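Local structure of CdiA-CT toxin, Conserved domain protein (4ZQU) at residues R16-D28 with V64-V78. The protein is the toxic C-terminal domain of a contact-dependent growth inhibition effector, probably a nuclease of the PDDEXK type, bound here by its immunity protein. Residues are numbered along the deposited sequence; the frame is centred on the assembly and turned at random.
Sequences RLPPNFKTYDYFD and VTAKFEKASLSGVTV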
loop_
_atom_site.group_PDB
_atom_site.type_symbol
_atom_site.label_atom_id
_atom_site.label_comp_id
_atom_site.label_asym_id
_atom_site.label_seq_id
_atom_site.Cartn_x
_atom_site.Cartn_y
_atom_site.Cartn_z
ATOM N N ARG A 16 -1.911 -10.278 5.069
ATOM C CA ARG A 16 -1.591 -9.301 6.106
ATOM C C ARG A 16 -0.658 -8.201 5.616
ATOM O O ARG A 16 0.455 -8.463 5.158
ATOM C CB ARG A 16 -0.964 -9.985 7.319
ATOM C CG ARG A 16 -0.540 -9.004 8.396
ATOM C CD ARG A 16 -1.728 -8.521 9.200
ATOM N NE ARG A 16 -1.965 -9.380 10.355
ATOM C CZ ARG A 16 -1.873 -8.974 11.618
ATOM N NH1 ARG A 16 -1.563 -7.714 11.890
ATOM N NH2 ARG A 16 -2.098 -9.826 12.607
ATOM N N LEU A 17 -1.133 -6.964 5.722
ATOM C CA LEU A 17 -0.336 -5.794 5.396
ATOM C C LEU A 17 0.540 -5.408 6.579
ATOM O O LEU A 17 0.193 -5.696 7.726
ATOM C CB LEU A 17 -1.245 -4.630 5.004
ATOM C CG LEU A 17 -2.004 -4.796 3.689
ATOM C CD1 LEU A 17 -3.122 -3.779 3.605
ATOM C CD2 LEU A 17 -1.053 -4.647 2.519
ATOM N N PRO A 18 1.685 -4.760 6.308
ATOM C CA PRO A 18 2.556 -4.294 7.391
ATOM C C PRO A 18 1.823 -3.302 8.286
ATOM O O PRO A 18 0.944 -2.589 7.798
ATOM C CB PRO A 18 3.720 -3.627 6.649
ATOM C CG PRO A 18 3.165 -3.277 5.307
ATOM C CD PRO A 18 2.211 -4.383 4.984
ATOM N N PRO A 19 2.175 -3.263 9.580
ATOM C CA PRO A 19 1.467 -2.476 10.594
ATOM C C PRO A 19 1.195 -1.031 10.184
ATOM O O PRO A 19 1.999 -0.418 9.478
ATOM C CB PRO A 19 2.419 -2.524 11.790
ATOM C CG PRO A 19 3.121 -3.818 11.634
ATOM C CD PRO A 19 3.315 -3.995 10.157
ATOM N N ASN A 20 0.047 -0.519 10.618
ATOM C CA ASN A 20 -0.342 0.869 10.402
ATOM C C ASN A 20 -0.414 1.261 8.927
ATOM O O ASN A 20 -0.095 2.395 8.561
ATOM C CB ASN A 20 0.620 1.800 11.144
ATOM C CG ASN A 20 0.749 1.447 12.611
ATOM O OD1 ASN A 20 1.826 1.079 13.082
ATOM N ND2 ASN A 20 -0.352 1.556 13.344
ATOM N N PHE A 21 -0.839 0.327 8.082
ATOM C CA PHE A 21 -1.005 0.633 6.666
ATOM C C PHE A 21 -2.316 1.381 6.459
ATOM O O PHE A 21 -3.288 0.817 5.946
ATOM C CB PHE A 21 -0.983 -0.636 5.816
ATOM C CG PHE A 21 -0.607 -0.394 4.383
ATOM C CD1 PHE A 21 0.683 -0.641 3.948
ATOM C CD2 PHE A 21 -1.535 0.093 3.474
ATOM C CE1 PHE A 21 1.041 -0.419 2.634
ATOM C CE2 PHE A 21 -1.183 0.319 2.155
ATOM C CZ PHE A 21 0.108 0.063 1.736
ATOM N N LYS A 22 -2.325 2.654 6.847
ATOM C CA LYS A 22 -3.553 3.435 6.925
ATOM C C LYS A 22 -4.569 2.694 7.789
ATOM O O LYS A 22 -4.326 2.422 8.968
ATOM C CB LYS A 22 -4.134 3.706 5.536
ATOM C CG LYS A 22 -3.333 4.690 4.701
ATOM C CD LYS A 22 -3.975 6.068 4.747
ATOM C CE LYS A 22 -3.982 6.739 3.382
ATOM N NZ LYS A 22 -3.256 8.038 3.426
ATOM N N THR A 23 -5.697 2.349 7.183
ATOM C CA THR A 23 -6.763 1.651 7.883
ATOM C C THR A 23 -6.836 0.184 7.456
ATOM O O THR A 23 -7.500 -0.624 8.102
ATOM C CB THR A 23 -8.111 2.333 7.629
ATOM O OG1 THR A 23 -9.144 1.649 8.345
ATOM C CG2 THR A 23 -8.428 2.314 6.145
ATOM N N TYR A 24 -6.141 -0.155 6.375
ATOM C CA TYR A 24 -6.190 -1.507 5.826
ATOM C C TYR A 24 -5.229 -2.446 6.545
ATOM O O TYR A 24 -4.031 -2.174 6.639
ATOM C CB TYR A 24 -5.877 -1.489 4.328
ATOM C CG TYR A 24 -6.856 -0.682 3.504
ATOM C CD1 TYR A 24 -8.176 -0.529 3.910
ATOM C CD2 TYR A 24 -6.455 -0.066 2.328
ATOM C CE1 TYR A 24 -9.072 0.212 3.163
ATOM C CE2 TYR A 24 -7.345 0.678 1.572
ATOM C CZ TYR A 24 -8.652 0.813 1.996
ATOM O OH TYR A 24 -9.544 1.551 1.249
ATOM N N ASP A 25 -5.762 -3.555 7.046
ATOM C CA ASP A 25 -4.960 -4.529 7.773
ATOM C C ASP A 25 -4.666 -5.746 6.905
ATOM O O ASP A 25 -3.595 -6.343 6.997
ATOM C CB ASP A 25 -5.675 -4.944 9.059
ATOM C CG ASP A 25 -5.961 -3.762 9.969
ATOM O OD1 ASP A 25 -5.072 -2.900 10.124
ATOM O OD2 ASP A 25 -7.076 -3.686 10.521
ATOM N N TYR A 26 -5.622 -6.101 6.053
ATOM C CA TYR A 26 -5.459 -7.234 5.150
ATOM C C TYR A 26 -5.753 -6.858 3.708
ATOM O O TYR A 26 -6.574 -5.984 3.434
ATOM C CB TYR A 26 -6.360 -8.392 5.572
ATOM C CG TYR A 26 -5.957 -9.006 6.883
ATOM C CD1 TYR A 26 -5.010 -10.018 6.931
ATOM C CD2 TYR A 26 -6.514 -8.568 8.076
ATOM C CE1 TYR A 26 -4.629 -10.579 8.130
ATOM C CE2 TYR A 26 -6.140 -9.125 9.281
ATOM C CZ TYR A 26 -5.195 -10.129 9.301
ATOM O OH TYR A 26 -4.820 -10.690 10.498
ATOM N N PHE A 27 -5.077 -7.535 2.788
ATOM C CA PHE A 27 -5.285 -7.318 1.367
ATOM C C PHE A 27 -5.202 -8.642 0.628
ATOM O O PHE A 27 -4.148 -9.276 0.607
ATOM C CB PHE A 27 -4.250 -6.332 0.819
ATOM C CG PHE A 27 -4.482 -5.938 -0.615
ATOM C CD1 PHE A 27 -5.757 -5.687 -1.081
ATOM C CD2 PHE A 27 -3.422 -5.818 -1.495
ATOM C CE1 PHE A 27 -5.973 -5.320 -2.399
ATOM C CE2 PHE A 27 -3.634 -5.455 -2.814
ATOM C CZ PHE A 27 -4.910 -5.206 -3.262
ATOM N N ASP A 28 -6.314 -9.072 0.042
ATOM C CA ASP A 28 -6.305 -10.268 -0.793
ATOM C C ASP A 28 -5.496 -9.960 -2.044
ATOM O O ASP A 28 -5.954 -9.242 -2.928
ATOM C CB ASP A 28 -7.729 -10.708 -1.144
ATOM C CG ASP A 28 -7.779 -12.090 -1.778
ATOM O OD1 ASP A 28 -6.921 -12.396 -2.631
ATOM O OD2 ASP A 28 -8.687 -12.872 -1.426
ATOM N N VAL A 64 -12.000 6.704 5.926
ATOM C CA VAL A 64 -10.625 6.447 5.510
ATOM C C VAL A 64 -10.554 5.292 4.515
ATOM O O VAL A 64 -9.825 5.357 3.525
ATOM C CB VAL A 64 -9.722 6.131 6.717
ATOM C CG1 VAL A 64 -8.292 5.895 6.267
ATOM C CG2 VAL A 64 -9.776 7.265 7.720
ATOM N N THR A 65 -11.315 4.237 4.783
ATOM C CA THR A 65 -11.369 3.093 3.885
ATOM C C THR A 65 -11.918 3.506 2.526
ATOM O O THR A 65 -11.432 3.062 1.487
ATOM C CB THR A 65 -12.249 1.961 4.454
ATOM O OG1 THR A 65 -13.621 2.371 4.446
ATOM C CG2 THR A 65 -11.841 1.619 5.874
ATOM N N ALA A 66 -12.928 4.369 2.546
ATOM C CA ALA A 66 -13.644 4.763 1.335
ATOM C C ALA A 66 -12.900 5.831 0.538
ATOM O O ALA A 66 -12.869 5.785 -0.690
ATOM C CB ALA A 66 -15.044 5.255 1.690
ATOM N N LYS A 67 -12.305 6.791 1.241
ATOM C CA LYS A 67 -11.587 7.886 0.596
ATOM C C LYS A 67 -10.138 7.518 0.297
ATOM O O LYS A 67 -9.320 8.387 -0.005
ATOM C CB LYS A 67 -11.640 9.137 1.461
ATOM N N PHE A 68 -9.822 6.232 0.382
ATOM C CA PHE A 68 -8.471 5.763 0.118
ATOM C C PHE A 68 -8.133 5.841 -1.369
ATOM O O PHE A 68 -8.833 5.267 -2.207
ATOM C CB PHE A 68 -8.300 4.330 0.621
ATOM C CG PHE A 68 -6.944 3.750 0.353
ATOM C CD1 PHE A 68 -5.929 3.881 1.281
ATOM C CD2 PHE A 68 -6.685 3.066 -0.825
ATOM C CE1 PHE A 68 -4.684 3.347 1.040
ATOM C CE2 PHE A 68 -5.440 2.532 -1.072
ATOM C CZ PHE A 68 -4.438 2.673 -0.138
ATOM N N GLU A 69 -7.053 6.548 -1.688
ATOM C CA GLU A 69 -6.575 6.645 -3.062
ATOM C C GLU A 69 -5.307 5.820 -3.259
ATOM O O GLU A 69 -5.219 5.004 -4.178
ATOM C CB GLU A 69 -6.311 8.104 -3.441
ATOM C CG GLU A 69 -5.637 8.276 -4.800
ATOM C CD GLU A 69 -5.341 9.727 -5.127
ATOM O OE1 GLU A 69 -5.714 10.602 -4.319
ATOM O OE2 GLU A 69 -4.734 9.991 -6.187
ATOM N N LYS A 70 -4.329 6.038 -2.388
ATOM C CA LYS A 70 -3.040 5.371 -2.497
ATOM C C LYS A 70 -2.256 5.488 -1.195
ATOM O O LYS A 70 -2.294 6.524 -0.532
ATOM C CB LYS A 70 -2.235 5.960 -3.661
ATOM C CG LYS A 70 -0.858 5.347 -3.852
ATOM C CD LYS A 70 -0.283 5.673 -5.225
ATOM C CE LYS A 70 -0.045 7.163 -5.403
ATOM N NZ LYS A 70 0.666 7.458 -6.679
ATOM N N ALA A 71 -1.566 4.413 -0.823
ATOM C CA ALA A 71 -0.667 4.428 0.327
ATOM C C ALA A 71 0.596 3.638 0.015
ATOM O O ALA A 71 0.528 2.525 -0.502
ATOM C CB ALA A 71 -1.353 3.864 1.561
ATOM N N SER A 72 1.745 4.226 0.326
ATOM C CA SER A 72 3.031 3.580 0.098
ATOM C C SER A 72 3.911 3.737 1.330
ATOM O O SER A 72 4.344 4.843 1.658
ATOM C CB SER A 72 3.725 4.166 -1.135
ATOM O OG SER A 72 4.909 3.450 -1.454
ATOM N N LEU A 73 4.166 2.625 2.010
ATOM C CA LEU A 73 4.903 2.651 3.266
ATOM C C LEU A 73 5.461 1.271 3.598
ATOM O O LEU A 73 4.903 0.258 3.180
ATOM C CB LEU A 73 3.999 3.152 4.396
ATOM C CG LEU A 73 2.721 2.350 4.661
ATOM C CD1 LEU A 73 2.835 1.564 5.961
ATOM C CD2 LEU A 73 1.494 3.254 4.676
ATOM N N SER A 74 6.564 1.245 4.345
ATOM C CA SER A 74 7.244 0.004 4.732
ATOM C C SER A 74 7.649 -0.840 3.526
ATOM O O SER A 74 7.736 -2.063 3.622
ATOM C CB SER A 74 6.364 -0.832 5.668
ATOM O OG SER A 74 6.091 -0.138 6.869
ATOM N N GLY A 75 7.890 -0.182 2.395
ATOM C CA GLY A 75 8.300 -0.864 1.179
ATOM C C GLY A 75 7.161 -1.508 0.408
ATOM O O GLY A 75 7.396 -2.330 -0.475
ATOM N N VAL A 76 5.925 -1.137 0.736
ATOM C CA VAL A 76 4.747 -1.694 0.071
ATOM C C VAL A 76 3.862 -0.599 -0.524
ATOM O O VAL A 76 3.621 0.428 0.111
ATOM C CB VAL A 76 3.901 -2.545 1.046
ATOM C CG1 VAL A 76 2.701 -3.165 0.329
ATOM C CG2 VAL A 76 4.755 -3.625 1.688
ATOM N N THR A 77 3.375 -0.828 -1.742
ATOM C CA THR A 77 2.527 0.142 -2.431
ATOM C C THR A 77 1.149 -0.433 -2.765
ATOM O O THR A 77 1.040 -1.505 -3.362
ATOM C CB THR A 77 3.190 0.643 -3.735
ATOM O OG1 THR A 77 4.432 1.292 -3.428
ATOM C CG2 THR A 77 2.275 1.622 -4.461
ATOM N N VAL A 78 0.102 0.283 -2.362
ATOM C CA VAL A 78 -1.276 -0.086 -2.678
ATOM C C VAL A 78 -2.060 1.153 -3.103
ATOM O O VAL A 78 -1.966 2.194 -2.459
ATOM C CB VAL A 78 -1.994 -0.746 -1.473
ATOM C CG1 VAL A 78 -3.416 -1.148 -1.850
ATOM C CG2 VAL A 78 -1.217 -1.954 -0.964
HETATM O O HOH W 1 4.588 -0.538 9.103
#
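The F21 ring stands over the hairpin 70-73/76-78, and the distances around it identify the tightly packed part of this contact. L73 reaches one face: CD2 sits 4.2 Å from the F21 centroid and 14° off the ring normal, a CH-pi contact. With CG anti to the backbone N (chi1 -157°), F21 swings its ring end into the hairpin, where CE2 meets A71 CB at 3.6 Å and CZ meets V78 CG2 at 3.6 Å. At the far end of the type II' turn F21-Y24, the Y24 ring presents its edge to the face of F68, planes inclined at 57°; its CE2 lies over the centre of that face, only 3.3 Å from F68 CG. The hydroxyl Y24 OH donates to T65 O at 2.4 Å, shorter than such bonds normally are, so the exact distance is doubtful. K86 NZ on strand 85-92 also bonds this carbonyl, which ends up with two donors just where helix 53-66 finishes.

A type I' turn, L73-V76, closes the hairpin, and backbone bonds pair A71 with V78 and L73 with V76. One side of this hairpin receives F21, while residues of both its strands, A71-L73 and V76-T77, pair antiparallel with a strand of the CdiI chain, the beta-augmentation by which the immunity protein engages the toxin. F21 touches three of these residues, A71, L73 and V76.

Away from the F21 ring the packing thins. At the border with CdiI, K22 bends along its chain so that CE passes F68 CD1 at 4.0 Å, while its ammonium continues to a salt bridge with E137 of the CdiI chain. At the turn end S74 CB lies 4.0 Å from both P18 CB and P18 CG, and at the solvent-facing P19 corner a water bridges the segments, donating to P19 O and hydrogen-bonded to S74 OG.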